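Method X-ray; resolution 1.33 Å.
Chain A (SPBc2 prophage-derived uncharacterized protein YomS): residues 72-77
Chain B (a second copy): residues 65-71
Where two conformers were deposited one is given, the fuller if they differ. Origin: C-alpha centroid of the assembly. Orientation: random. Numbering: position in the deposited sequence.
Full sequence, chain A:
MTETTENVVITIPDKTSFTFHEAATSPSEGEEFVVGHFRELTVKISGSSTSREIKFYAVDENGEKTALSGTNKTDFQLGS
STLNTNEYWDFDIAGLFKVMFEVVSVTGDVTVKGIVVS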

# COMPACT_ATOMS: atom_id res chain seq x y z
N ASN A 72 11.06 -9.91 -6.08
CA ASN A 72 11.35 -11.32 -5.74
C ASN A 72 10.87 -11.56 -4.31
O ASN A 72 11.34 -10.84 -3.40
CB ASN A 72 12.83 -11.57 -5.96
CG ASN A 72 13.29 -12.97 -5.70
OD1 ASN A 72 12.75 -13.68 -4.85
ND2 ASN A 72 14.34 -13.41 -6.41
N LYS A 73 10.01 -12.55 -4.11
CA LYS A 73 9.44 -12.77 -2.76
C LYS A 73 10.46 -13.38 -1.81
O LYS A 73 10.19 -13.36 -0.58
CB LYS A 73 8.20 -13.64 -2.79
CG LYS A 73 7.05 -13.03 -3.53
CD LYS A 73 5.78 -13.82 -3.45
CE LYS A 73 5.02 -13.66 -2.18
NZ LYS A 73 4.37 -12.32 -2.18
N THR A 74 11.59 -13.88 -2.27
CA THR A 74 12.62 -14.47 -1.39
C THR A 74 13.42 -13.38 -0.71
O THR A 74 13.75 -13.52 0.51
CB THR A 74 13.50 -15.48 -2.13
OG1 THR A 74 12.66 -16.61 -2.45
CG2 THR A 74 14.67 -15.92 -1.29
N ASP A 75 13.82 -12.36 -1.44
CA ASP A 75 14.79 -11.38 -0.89
C ASP A 75 14.35 -9.92 -1.11
O ASP A 75 15.16 -9.02 -0.85
CB ASP A 75 16.14 -11.67 -1.50
CG ASP A 75 16.20 -11.58 -3.01
OD1 ASP A 75 15.22 -11.11 -3.63
OD2 ASP A 75 17.22 -12.04 -3.60
N PHE A 76 13.16 -9.70 -1.64
CA PHE A 76 12.62 -8.36 -1.97
C PHE A 76 13.49 -7.65 -3.01
O PHE A 76 13.33 -6.43 -3.14
CB PHE A 76 12.41 -7.52 -0.70
CG PHE A 76 11.32 -8.05 0.19
CD1 PHE A 76 10.07 -8.31 -0.31
CD2 PHE A 76 11.56 -8.37 1.51
CE1 PHE A 76 9.04 -8.78 0.49
CE2 PHE A 76 10.53 -8.82 2.32
CZ PHE A 76 9.27 -9.04 1.82
N GLN A 77 14.30 -8.35 -3.78
CA GLN A 77 15.06 -7.68 -4.85
C GLN A 77 14.11 -7.34 -6.02
O GLN A 77 13.13 -8.06 -6.29
CB GLN A 77 16.23 -8.55 -5.28
CG GLN A 77 17.30 -8.62 -4.18
CD GLN A 77 17.88 -7.27 -3.79
OE1 GLN A 77 18.56 -6.60 -4.59
NE2 GLN A 77 17.56 -6.83 -2.57
N LYS B 65 9.36 -25.99 -2.31
CA LYS B 65 9.48 -24.98 -1.23
C LYS B 65 10.39 -23.86 -1.70
O LYS B 65 11.45 -24.11 -2.26
CB LYS B 65 10.12 -25.60 0.02
CG LYS B 65 9.24 -26.65 0.64
CD LYS B 65 10.03 -27.57 1.57
CE LYS B 65 10.69 -26.87 2.74
NZ LYS B 65 11.33 -27.87 3.67
N THR B 66 9.97 -22.63 -1.41
CA THR B 66 10.74 -21.43 -1.79
C THR B 66 10.82 -20.51 -0.55
O THR B 66 9.79 -20.21 0.07
CB THR B 66 10.01 -20.65 -2.89
OG1 THR B 66 9.64 -21.54 -3.96
CG2 THR B 66 10.87 -19.53 -3.43
N ALA B 67 12.02 -20.09 -0.18
CA ALA B 67 12.20 -19.21 0.98
C ALA B 67 11.32 -17.97 0.79
O ALA B 67 11.35 -17.34 -0.29
CB ALA B 67 13.65 -18.87 1.11
N LEU B 68 10.61 -17.58 1.83
CA LEU B 68 9.62 -16.49 1.75
C LEU B 68 9.98 -15.42 2.76
O LEU B 68 10.01 -15.70 3.97
CB LEU B 68 8.25 -17.09 2.03
CG LEU B 68 7.09 -16.10 2.11
CD1 LEU B 68 6.83 -15.47 0.80
CD2 LEU B 68 5.84 -16.76 2.62
N SER B 69 10.27 -14.21 2.30
CA SER B 69 10.55 -13.08 3.22
C SER B 69 9.25 -12.44 3.74
O SER B 69 8.24 -12.30 3.01
CB SER B 69 11.45 -12.07 2.61
OG SER B 69 12.78 -12.55 2.59
N GLY B 70 9.32 -12.02 4.99
CA GLY B 70 8.27 -11.26 5.65
C GLY B 70 8.91 -10.17 6.48
O GLY B 70 10.15 -9.97 6.45
N THR B 71 8.04 -9.44 7.15
CA THR B 71 8.44 -8.27 7.96
C THR B 71 8.16 -8.50 9.43
O THR B 71 7.03 -8.88 9.80
CB THR B 71 7.71 -7.03 7.47
OG1 THR B 71 7.92 -6.85 6.07
CG2 THR B 71 8.15 -5.79 8.23
O HOH W 1 7.97 -12.04 0.25

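Two small hydroxyl residues, Thr A74 and Ser B69, cover the most surface here, and each spends its hydroxyl on a backbone carbonyl of the other copy. Thr A74 sits in a tight turn of chain A, where Thr A74 N donates to Asn A72 OD1 at 2.8 Å. Its CA-to-CB bond points away overall, yet in the m rotamer Thr A74 OG1 reaches Ala B67 O, donating a hydrogen bond of 2.6 Å. Ala B67 O also receives a CA-H...O contact from Thr A74 CA at 3.3 Å, so one acceptor meets both backbone and side chain of a single residue. A threonine supplies more than the donor: Thr A74 CG2 lies 3.9 Å from Ala B67 CB, a methyl-to-methyl contact beside the polar one.

Ser B69 returns the gesture. Its CA-to-CB bond points toward chain A, and Ser B69 OG donates to Thr A74 O at a very short 2.5 Å. One residue back along chain A, Lys A73 O accepts from Ser B69 N at 3.0 Å, with a nearly straight angle of 167°. Serine thus pairs with two successive carbonyls, one through its backbone and one through its side chain. A water O donates to Lys A73 O at 2.7 Å and to Ser B69 O at 2.8 Å, bridging two acceptors that could not bond each other directly.

Larger side chains pack around this polar centre. Phe A76, at phi/psi 61/21, starts sideways, but its ring end comes nearer, bringing Phe A76 CE2 to 3.4 Å from Ser B69 CB. The aliphatic part of Lys A73 serves as a hydrophobic arm, Lys A73 CE lying 3.9 Å from Leu B68 CD1, while NZ is hydrogen-bonded elsewhere in the structure. The rule is economical: short hydroxyl side chains satisfy backbone carbonyls, and carbon-rich neighbours such as Phe A76, Ala B67 and Leu B68 cover much of the rest, within 349 Å² buried in all.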